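Local coordinates for protein glycine oxidase (Bacillus cereus ATCC 14579, PDB 7CYX) that probably oxidises glycine with molecular oxygen to glyoxylate, ammonium and hydrogen peroxide, using bound FAD, as a step in thiamine diphosphate biosynthesis, at residues G94-A99 against A144-K149; A234-K239 against E299-W304; P316-H321 against N358-S363. All blocks are in the same frame, centred on the assembly; numbering follows the deposited sequence.

Interaction 1 of 3, residues G94-A99 against A144-K149; sequences GIYRIA and AVYYPK
Strands 95-99 and 144-147 run antiparallel, their axes 4.5 Å apart and 173° from one another, with Arg97 and Val145 as a hydrogen-bonded pair flanked by the non-hydrogen-bonded pairs Tyr96-Tyr146 and Ile98-Ala144. Arg97 N donates to Val145 O at 2.8 Å, and Tyr147 N reaches Ile95 O at 3.1 Å.

On the face that carries Tyr96, Ile98, Ala144 and Tyr146, the two tyrosines make the main side-chain contact. Tyr146 CD1 lies over one face of the Tyr96 ring, toward its rim and 3.3 Å from CE2 of Tyr96; the ring planes are inclined at 40°, an oblique aromatic pair. Different first torsions bring the rings together on this face: Tyr146 holds CG anti to its backbone N, whereas Tyr96 has CG anti to the carbonyl carbon. Beyond the pair, the Tyr146 ring extends to Gly94, whose CA is 3.7 Å from Tyr146 OH, and the hydroxyl is hydrogen-bonded to Lys93 O. Lys133 adds a cation-pi contact to the same ring.

The other face holds Arg97 and Tyr147. The arginine chain is extended from CG to NE, and its NE donates to Tyr147 OH at 3.1 Å, the oxygen lying slightly off the guanidinium plane. Guanidinium and ring planes stand 66° apart, and the arginine CG and NE also run past CE2 of the ring. Val145 CG1 lies over one face of the Tyr147 ring, toward its rim.

Helix 102-116 packs against Arg97 and Val145 on this side, while Tyr96 and Ala144 touch helix 127-133. The pairing is that of neighbouring antiparallel strands in the large mixed sheet of this FAD-dependent oxidoreductase fold, with Ile95 beside Leu49 of the FAD site.

Interaction 2 of 3, residues A234-K239 against E299-W304; sequences AVRSRK and EWESTW
Arg236 and Glu301 cross obliquely beside the backbone ladder, their guanidinium and carboxylate planes 33° apart. Arg236 NE forms a salt bridge with Glu301 OE1 at 3.0 Å, meeting that oxygen on its anti side, and NH2 adds a weak bond to the same atom. Glu301 holds CG anti to the backbone N (chi1 169°) and continues extended, while the arginine chain bends at chi2. The second carboxylate oxygen, OE2, is salt-bridged to Arg260, so Glu301 pairs with two arginines, which would be expected to favour its charged form.

A second ion pair is turned quite differently: Arg238 NH1 approaches Glu299 OE2 to 2.6 Å with the planes 82° apart. The same NH1 also forms a salt bridge with Glu175 of the second subunit, although Arg238 is poorly ordered.

Farther along, Ala234 CB lies 3.7 Å from Trp304 CZ3, approaching the indole obliquely, and Trp304 NE1 is hydrogen-bonded to Ala45 O.

Under these side chains, Arg236 and Glu299 form an antiparallel hydrogen-bonded pair, with Arg236 N to Glu299 O at 2.7 Å. Ala234 O accepts from both Glu301 N at 2.9 Å and Ser302 N at 3.2 Å, the two donors coming from the same face of its carbonyl plane. Two residues thus oppose one, a classic beta bulge between the strands 225-236 and 299-311 at the edge of the large sheet.

Interaction 3 of 3, residues P316-H321 against N358-S363; sequences PYMGEH and NHLLDS
Asn358 uses both ends of its side-chain amide to grip the backbone of Glu320. Glu320 N donates to Asn358 OD1 at 3.1 Å in an almost straight bond (174° at the hydrogen), and Asn358 ND2 returns a bond to Glu320 O at 2.7 Å. That carbonyl oxygen lies nearly in the amide plane, whereas Glu320 N stands tilted 33° from the plane of the Asn358 side-chain carbonyl. With CG anti to the backbone N (chi1 -159°), the amide of Asn358 is carried to the backbone of Glu320. Two bonds to one residue also fix the rotation of the amide, and ND2 passes 3.5 Å from Glu320 CB.

Water supplies the second set of polar links. One molecule donates to Met318 O at 2.7 Å and accepts from Leu361 N, thereby tying the first turn of the helix to the strand; its further link to Asn358 OD1 is very short in the model and less certain. Another donates to Pro316 O and accepts from Met318 N, with a weak bond to Leu360 O.

The apolar contacts come from the two leucines. Leu361 CD1 lies 3.5 Å from CA of Gly319, a residue with no side chain, and 3.2 Å from Met318 O; its other methyl, CD2, faces Glu320 O. Met318 CE meets Leu360 CD2 at 4.1 Å.

Around this contact, strand 317-318 is an outermost strand of the six-stranded sheet and pairs with strand 327-331. Met318 packs on that strand at Cys330 and on helix 341-352 at Ser344 and Met348. Leu65 of helix 61-70 touches both Met318 and Leu360. Helix 360-365 thus lies against the edge strand 317-318, with helices 61-70 and 341-352 as neighbours.

Interactions 1 and 2 belong to the same eight-stranded sheet, with their centres about 23 Å apart and their nearest atoms about 14 Å apart; between them run strands 246-248, 251-256 and 260-269. Interaction 3 lies at the edge of the other, six-stranded sheet, its centre about 33 Å from that of interaction 1 and about 40 Å from that of interaction 2. Interactions 2 and 3 fall on opposite sides of the chain's centre, yet strand 299-311 leads directly to strand 317-318 in the sequence. The side chains of Trp304, Ile95 and Met318 approach FAD without touching it, at about 6, 8 and 10 Å.

Interaction 1 of 3, residues G94-A99 against A144-K149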
loop_
_atom_site.group_PDB
_atom_site.type_symbol
_atom_site.label_atom_id
_atom_site.label_comp_id
_atom_site.label_asym_id
_atom_site.label_seq_id
_atom_site.Cartn_x
_atom_site.Cartn_y
_atom_site.Cartn_z
ATOM N N GLY A 94 -1.933 17.575 -9.954
ATOM C CA GLY A 94 -1.092 18.503 -10.724
ATOM C C GLY A 94 0.354 18.461 -10.289
ATOM O O GLY A 94 0.654 17.769 -9.336
ATOM N N ILE A 95 1.212 19.177 -11.006
ATOM C CA ILE A 95 2.664 19.268 -10.688
ATOM C C ILE A 95 3.131 20.681 -11.000
ATOM O O ILE A 95 2.667 21.241 -11.977
ATOM C CB ILE A 95 3.484 18.251 -11.489
ATOM C CG1 ILE A 95 3.239 16.820 -11.018
ATOM C CG2 ILE A 95 4.945 18.609 -11.418
ATOM C CD1 ILE A 95 3.945 15.798 -11.841
ATOM N N TYR A 96 4.018 21.212 -10.169
ATOM C CA TYR A 96 4.568 22.543 -10.333
ATOM C C TYR A 96 5.995 22.448 -10.872
ATOM O O TYR A 96 6.793 21.644 -10.400
ATOM C CB TYR A 96 4.584 23.338 -9.026
ATOM C CG TYR A 96 3.242 23.574 -8.375
ATOM C CD1 TYR A 96 2.732 22.652 -7.475
ATOM C CD2 TYR A 96 2.495 24.727 -8.606
ATOM C CE1 TYR A 96 1.516 22.845 -6.850
ATOM C CE2 TYR A 96 1.275 24.943 -7.973
ATOM C CZ TYR A 96 0.774 23.985 -7.103
ATOM O OH TYR A 96 -0.419 24.120 -6.442
ATOM N N ARG A 97 6.300 23.263 -11.884
ATOM C CA ARG A 97 7.676 23.624 -12.142
ATOM C C ARG A 97 7.918 24.935 -11.404
ATOM O O ARG A 97 7.157 25.866 -11.576
ATOM C CB ARG A 97 7.973 23.857 -13.623
ATOM C CG ARG A 97 8.071 22.608 -14.483
ATOM C CD ARG A 97 8.554 22.991 -15.877
ATOM N NE ARG A 97 8.207 22.008 -16.889
ATOM C CZ ARG A 97 9.074 21.198 -17.484
ATOM N NH1 ARG A 97 10.353 21.231 -17.147
ATOM N NH2 ARG A 97 8.656 20.371 -18.427
ATOM N N ILE A 98 8.975 25.002 -10.596
ATOM C CA ILE A 98 9.231 26.205 -9.822
ATOM C C ILE A 98 10.490 26.895 -10.352
ATOM O O ILE A 98 11.345 26.257 -10.970
ATOM C CB ILE A 98 9.356 25.868 -8.330
ATOM C CG1 ILE A 98 10.535 24.927 -8.068
ATOM C CG2 ILE A 98 8.039 25.309 -7.809
ATOM C CD1 ILE A 98 10.842 24.762 -6.619
ATOM N N ALA A 99 10.600 28.194 -10.055
ATOM C CA ALA A 99 11.759 28.998 -10.403
ATOM C C ALA A 99 12.053 29.966 -9.259
ATOM O O ALA A 99 11.136 30.586 -8.733
ATOM C CB ALA A 99 11.512 29.726 -11.699
ATOM N N ALA A 144 6.192 29.960 -11.201
ATOM C CA ALA A 144 6.065 28.527 -11.407
ATOM C C ALA A 144 5.008 28.273 -12.477
ATOM O O ALA A 144 4.138 29.127 -12.700
ATOM C CB ALA A 144 5.681 27.843 -10.118
ATOM N N VAL A 145 5.103 27.098 -13.112
ATOM C CA VAL A 145 4.123 26.630 -14.054
ATOM C C VAL A 145 3.404 25.455 -13.402
ATOM O O VAL A 145 4.044 24.498 -12.993
ATOM C CB VAL A 145 4.749 26.235 -15.403
ATOM C CG1 VAL A 145 3.736 25.607 -16.346
ATOM C CG2 VAL A 145 5.396 27.420 -16.088
ATOM N N TYR A 146 2.075 25.573 -13.306
ATOM C CA TYR A 146 1.227 24.548 -12.789
ATOM C C TYR A 146 0.555 23.809 -13.954
ATOM O O TYR A 146 -0.002 24.431 -14.860
ATOM C CB TYR A 146 0.213 25.152 -11.821
ATOM C CG TYR A 146 -0.719 24.136 -11.215
ATOM C CD1 TYR A 146 -0.248 23.200 -10.315
ATOM C CD2 TYR A 146 -2.063 24.095 -11.554
ATOM C CE1 TYR A 146 -1.084 22.248 -9.760
ATOM C CE2 TYR A 146 -2.916 23.151 -11.004
ATOM C CZ TYR A 146 -2.423 22.223 -10.104
ATOM O OH TYR A 146 -3.233 21.286 -9.550
ATOM N N TYR A 147 0.635 22.475 -13.914
ATOM C CA TYR A 147 -0.039 21.588 -14.842
ATOM C C TYR A 147 -1.109 20.793 -14.099
ATOM O O TYR A 147 -0.795 19.776 -13.492
ATOM C CB TYR A 147 0.958 20.616 -15.475
ATOM C CG TYR A 147 2.143 21.258 -16.144
ATOM C CD1 TYR A 147 2.102 21.625 -17.478
ATOM C CD2 TYR A 147 3.323 21.483 -15.454
ATOM C CE1 TYR A 147 3.196 22.201 -18.109
ATOM C CE2 TYR A 147 4.431 22.046 -16.073
ATOM C CZ TYR A 147 4.370 22.404 -17.407
ATOM O OH TYR A 147 5.452 22.961 -18.028
ATOM N N PRO A 148 -2.405 21.169 -14.160
ATOM C CA PRO A 148 -3.420 20.523 -13.326
ATOM C C PRO A 148 -3.632 19.031 -13.619
ATOM O O PRO A 148 -4.101 18.331 -12.745
ATOM C CB PRO A 148 -4.743 21.252 -13.618
ATOM C CG PRO A 148 -4.402 22.345 -14.622
ATOM C CD PRO A 148 -2.987 22.121 -15.112
ATOM N N LYS A 149 -3.274 18.576 -14.830
ATOM C CA LYS A 149 -3.551 17.209 -15.307
ATOM C C LYS A 149 -2.401 16.234 -14.995
ATOM O O LYS A 149 -2.524 15.044 -15.270
ATOM C CB LYS A 149 -3.810 17.209 -16.822
ATOM C CG LYS A 149 -5.185 17.700 -17.263
ATOM C CD LYS A 149 -6.274 16.638 -17.222
ATOM C CE LYS A 149 -7.670 17.221 -17.140
ATOM N NZ LYS A 149 -7.974 17.720 -15.776
#

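Interaction 2 of 3, residues A234-K239 against E299-W304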
loop_
_atom_site.group_PDB
_atom_site.type_symbol
_atom_site.label_atom_id
_atom_site.label_comp_id
_atom_site.label_asym_id
_atom_site.label_seq_id
_atom_site.Cartn_x
_atom_site.Cartn_y
_atom_site.Cartn_z
ATOM N N ALA A 234 14.174 10.181 1.685
ATOM C CA ALA A 234 12.756 10.211 2.059
ATOM C C ALA A 234 12.626 10.695 3.501
ATOM O O ALA A 234 13.371 10.257 4.378
ATOM C CB ALA A 234 12.138 8.833 1.903
ATOM N N VAL A 235 11.665 11.587 3.742
ATOM C CA VAL A 235 11.363 12.006 5.083
ATOM C C VAL A 235 9.857 11.878 5.316
ATOM O O VAL A 235 9.074 11.848 4.383
ATOM C CB VAL A 235 11.860 13.438 5.322
ATOM C CG1 VAL A 235 13.344 13.565 5.018
ATOM C CG2 VAL A 235 11.054 14.448 4.526
ATOM N N ARG A 236 9.483 11.790 6.591
ATOM C CA ARG A 236 8.100 11.774 7.015
ATOM C C ARG A 236 7.800 13.119 7.682
ATOM O O ARG A 236 8.692 13.730 8.229
ATOM C CB ARG A 236 7.878 10.627 8.003
ATOM C CG ARG A 236 8.229 9.250 7.455
ATOM C CD ARG A 236 6.980 8.459 7.146
ATOM N NE ARG A 236 7.201 7.275 6.321
ATOM C CZ ARG A 236 6.218 6.598 5.726
ATOM N NH1 ARG A 236 4.961 6.998 5.865
ATOM N NH2 ARG A 236 6.493 5.526 5.006
ATOM N N SER A 237 6.542 13.558 7.638
ATOM C CA SER A 237 6.142 14.768 8.349
ATOM C C SER A 237 4.686 14.644 8.803
ATOM O O SER A 237 3.865 14.046 8.140
ATOM C CB SER A 237 6.348 15.989 7.503
ATOM O OG SER A 237 5.550 17.065 7.966
ATOM N N ARG A 238 4.380 15.234 9.950
ATOM C CA ARG A 238 3.002 15.261 10.413
ATOM C C ARG A 238 2.270 16.476 9.822
ATOM O O ARG A 238 1.072 16.611 10.002
ATOM C CB ARG A 238 2.963 15.228 11.945
ATOM C CG ARG A 238 2.825 13.822 12.519
ATOM C CD ARG A 238 4.112 13.252 13.086
ATOM N NE ARG A 238 4.277 13.637 14.483
ATOM C CZ ARG A 238 5.112 13.053 15.335
ATOM N NH1 ARG A 238 5.888 12.063 14.927
ATOM N NH2 ARG A 238 5.166 13.460 16.592
ATOM N N LYS A 239 2.986 17.349 9.108
ATOM C CA LYS A 239 2.374 18.522 8.512
ATOM C C LYS A 239 1.977 18.190 7.072
ATOM O O LYS A 239 2.524 17.267 6.481
ATOM C CB LYS A 239 3.323 19.723 8.545
ATOM C CG LYS A 239 3.781 20.165 9.925
ATOM C CD LYS A 239 5.056 20.998 9.887
ATOM C CE LYS A 239 5.381 21.671 11.206
ATOM N NZ LYS A 239 6.728 22.292 11.179
ATOM N N GLU A 299 11.029 14.215 9.788
ATOM C CA GLU A 299 11.638 13.000 10.356
ATOM C C GLU A 299 12.314 12.221 9.239
ATOM O O GLU A 299 11.636 11.829 8.282
ATOM C CB GLU A 299 10.587 12.143 11.051
ATOM C CG GLU A 299 9.683 12.938 11.962
ATOM C CD GLU A 299 8.624 12.112 12.658
ATOM O OE1 GLU A 299 8.515 10.917 12.356
ATOM O OE2 GLU A 299 7.929 12.666 13.509
ATOM N N TRP A 300 13.611 12.004 9.393
ATOM C CA TRP A 300 14.383 11.233 8.401
ATOM C C TRP A 300 13.790 9.837 8.316
ATOM O O TRP A 300 13.504 9.248 9.347
ATOM C CB TRP A 300 15.848 11.158 8.817
ATOM C CG TRP A 300 16.658 10.234 7.972
ATOM C CD1 TRP A 300 16.925 8.924 8.206
ATOM C CD2 TRP A 300 17.317 10.559 6.745
ATOM N NE1 TRP A 300 17.710 8.413 7.220
ATOM C CE2 TRP A 300 17.966 9.393 6.308
ATOM C CE3 TRP A 300 17.429 11.719 5.981
ATOM C CZ2 TRP A 300 18.712 9.359 5.136
ATOM C CZ3 TRP A 300 18.168 11.683 4.827
ATOM C CH2 TRP A 300 18.794 10.516 4.408
ATOM N N GLU A 301 13.621 9.331 7.112
ATOM C CA GLU A 301 13.083 7.964 7.039
ATOM C C GLU A 301 14.132 7.061 6.414
ATOM O O GLU A 301 14.563 6.133 7.065
ATOM C CB GLU A 301 11.848 7.899 6.152
ATOM C CG GLU A 301 11.435 6.477 5.858
ATOM C CD GLU A 301 10.636 6.243 4.597
ATOM O OE1 GLU A 301 9.486 6.672 4.540
ATOM O OE2 GLU A 301 11.162 5.616 3.692
ATOM N N SER A 302 14.580 7.427 5.225
ATOM C CA SER A 302 15.409 6.494 4.446
ATOM C C SER A 302 16.165 7.220 3.342
ATOM O O SER A 302 15.844 8.349 3.041
ATOM C CB SER A 302 14.441 5.549 3.813
ATOM O OG SER A 302 15.023 4.314 3.519
ATOM N N THR A 303 17.121 6.514 2.763
ATOM C CA THR A 303 17.893 6.966 1.594
ATOM C C THR A 303 18.159 5.732 0.738
ATOM O O THR A 303 18.319 4.677 1.300
ATOM C CB THR A 303 19.169 7.702 1.993
ATOM O OG1 THR A 303 19.707 8.102 0.744
ATOM C CG2 THR A 303 20.162 6.838 2.732
ATOM N N TRP A 304 18.161 5.872 -0.578
ATOM C CA TRP A 304 18.441 4.692 -1.424
ATOM C C TRP A 304 18.992 5.134 -2.767
ATOM O O TRP A 304 18.958 6.310 -3.054
ATOM C CB TRP A 304 17.196 3.828 -1.595
ATOM C CG TRP A 304 16.097 4.506 -2.340
ATOM C CD1 TRP A 304 15.955 4.607 -3.685
ATOM C CD2 TRP A 304 14.975 5.179 -1.768
ATOM N NE1 TRP A 304 14.823 5.298 -3.986
ATOM C CE2 TRP A 304 14.201 5.659 -2.831
ATOM C CE3 TRP A 304 14.554 5.420 -0.465
ATOM C CZ2 TRP A 304 13.026 6.363 -2.631
ATOM C CZ3 TRP A 304 13.390 6.118 -0.268
ATOM C CH2 TRP A 304 12.646 6.591 -1.336
#

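Interaction 3 of 3, residues P316-H321 against N358-S363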
loop_
_atom_site.group_PDB
_atom_site.type_symbol
_atom_site.label_atom_id
_atom_site.label_comp_id
_atom_site.label_asym_id
_atom_site.label_seq_id
_atom_site.Cartn_x
_atom_site.Cartn_y
_atom_site.Cartn_z
ATOM N N PRO A 316 14.140 3.838 -25.839
ATOM C CA PRO A 316 14.009 2.435 -25.531
ATOM C C PRO A 316 13.844 1.577 -26.787
ATOM O O PRO A 316 13.303 2.031 -27.751
ATOM C CB PRO A 316 12.706 2.398 -24.729
ATOM C CG PRO A 316 11.947 3.595 -25.209
ATOM C CD PRO A 316 13.009 4.640 -25.414
ATOM N N TYR A 317 14.349 0.355 -26.722
ATOM C CA TYR A 317 14.175 -0.591 -27.836
ATOM C C TYR A 317 12.894 -1.358 -27.557
ATOM O O TYR A 317 12.817 -2.021 -26.549
ATOM C CB TYR A 317 15.343 -1.564 -27.902
ATOM C CG TYR A 317 16.702 -0.943 -27.758
ATOM C CD1 TYR A 317 17.271 -0.798 -26.518
ATOM C CD2 TYR A 317 17.425 -0.527 -28.858
ATOM C CE1 TYR A 317 18.524 -0.249 -26.370
ATOM C CE2 TYR A 317 18.679 0.036 -28.727
ATOM C CZ TYR A 317 19.234 0.165 -27.475
ATOM O OH TYR A 317 20.470 0.694 -27.292
ATOM N N MET A 318 11.897 -1.178 -28.409
ATOM C CA MET A 318 10.589 -1.858 -28.278
ATOM C C MET A 318 10.274 -2.498 -29.626
ATOM O O MET A 318 9.836 -1.784 -30.521
ATOM C CB MET A 318 9.509 -0.837 -27.940
ATOM C CG MET A 318 9.921 0.123 -26.869
ATOM S SD MET A 318 8.571 0.446 -25.758
ATOM C CE MET A 318 8.008 2.013 -26.403
ATOM N N GLY A 319 10.483 -3.803 -29.749
ATOM C CA GLY A 319 10.300 -4.428 -31.047
ATOM C C GLY A 319 10.728 -5.878 -31.144
ATOM O O GLY A 319 11.234 -6.481 -30.201
ATOM N N GLU A 320 10.465 -6.425 -32.339
ATOM C CA GLU A 320 10.737 -7.797 -32.744
ATOM C C GLU A 320 12.007 -7.812 -33.607
ATOM O O GLU A 320 12.225 -6.904 -34.409
ATOM C CB GLU A 320 9.519 -8.330 -33.501
ATOM C CG GLU A 320 9.679 -9.737 -34.043
ATOM C CD GLU A 320 8.384 -10.445 -34.420
ATOM O OE1 GLU A 320 7.311 -9.779 -34.470
ATOM O OE2 GLU A 320 8.446 -11.678 -34.623
ATOM N N HIS A 321 12.847 -8.833 -33.403
ATOM C CA HIS A 321 14.037 -9.093 -34.220
ATOM C C HIS A 321 13.572 -9.462 -35.630
ATOM O O HIS A 321 12.630 -10.255 -35.789
ATOM C CB HIS A 321 14.871 -10.215 -33.582
ATOM C CG HIS A 321 16.279 -10.331 -34.063
ATOM N ND1 HIS A 321 16.594 -10.708 -35.348
ATOM C CD2 HIS A 321 17.456 -10.189 -33.417
ATOM C CE1 HIS A 321 17.904 -10.759 -35.486
ATOM N NE2 HIS A 321 18.454 -10.448 -34.315
ATOM N N ASN A 358 5.873 -3.740 -36.654
ATOM C CA ASN A 358 7.154 -3.601 -35.951
ATOM C C ASN A 358 7.749 -2.207 -36.203
ATOM O O ASN A 358 8.877 -2.091 -36.641
ATOM C CB ASN A 358 8.121 -4.699 -36.400
ATOM C CG ASN A 358 9.237 -4.954 -35.415
ATOM O OD1 ASN A 358 9.208 -4.439 -34.299
ATOM N ND2 ASN A 358 10.207 -5.768 -35.805
ATOM N N HIS A 359 6.988 -1.154 -35.901
ATOM C CA HIS A 359 7.283 0.191 -36.393
ATOM C C HIS A 359 7.951 1.065 -35.319
ATOM O O HIS A 359 8.364 2.201 -35.597
ATOM C CB HIS A 359 5.998 0.866 -36.913
ATOM C CG HIS A 359 5.023 1.273 -35.854
ATOM N ND1 HIS A 359 3.987 0.443 -35.440
ATOM C CD2 HIS A 359 4.907 2.420 -35.145
ATOM C CE1 HIS A 359 3.287 1.060 -34.503
ATOM N NE2 HIS A 359 3.834 2.286 -34.303
ATOM N N LEU A 360 8.034 0.572 -34.082
ATOM C CA LEU A 360 8.489 1.442 -33.001
ATOM C C LEU A 360 10.027 1.393 -32.920
ATOM O O LEU A 360 10.632 2.328 -32.440
ATOM C CB LEU A 360 7.784 1.029 -31.704
ATOM C CG LEU A 360 7.042 2.123 -30.920
ATOM C CD1 LEU A 360 6.368 3.180 -31.799
ATOM C CD2 LEU A 360 6.009 1.489 -29.999
ATOM N N LEU A 361 10.652 0.334 -33.450
ATOM C CA LEU A 361 12.113 0.306 -33.649
ATOM C C LEU A 361 12.539 1.499 -34.514
ATOM O O LEU A 361 13.330 2.350 -34.080
ATOM C CB LEU A 361 12.512 -1.028 -34.294
ATOM C CG LEU A 361 13.271 -2.024 -33.409
ATOM C CD1 LEU A 361 12.703 -2.093 -32.004
ATOM C CD2 LEU A 361 13.278 -3.409 -34.041
ATOM N N ASP A 362 11.963 1.554 -35.720
ATOM C CA ASP A 362 12.200 2.583 -36.724
ATOM C C ASP A 362 11.916 3.973 -36.145
ATOM O O ASP A 362 12.743 4.872 -36.220
ATOM C CB ASP A 362 11.314 2.352 -37.952
ATOM C CG ASP A 362 12.057 2.462 -39.273
ATOM O OD1 ASP A 362 12.882 3.401 -39.415
ATOM O OD2 ASP A 362 11.815 1.597 -40.152
ATOM N N SER A 363 10.725 4.134 -35.573
ATOM C CA SER A 363 10.242 5.431 -35.154
ATOM C C SER A 363 11.121 6.028 -34.042
ATOM O O SER A 363 11.373 7.229 -34.024
ATOM C CB SER A 363 8.797 5.330 -34.721
ATOM O OG SER A 363 8.391 6.504 -34.024
HETATM O O HOH W 1 12.510 0.633 -30.281
HETATM O O HOH W 2 9.044 -2.227 -33.080
#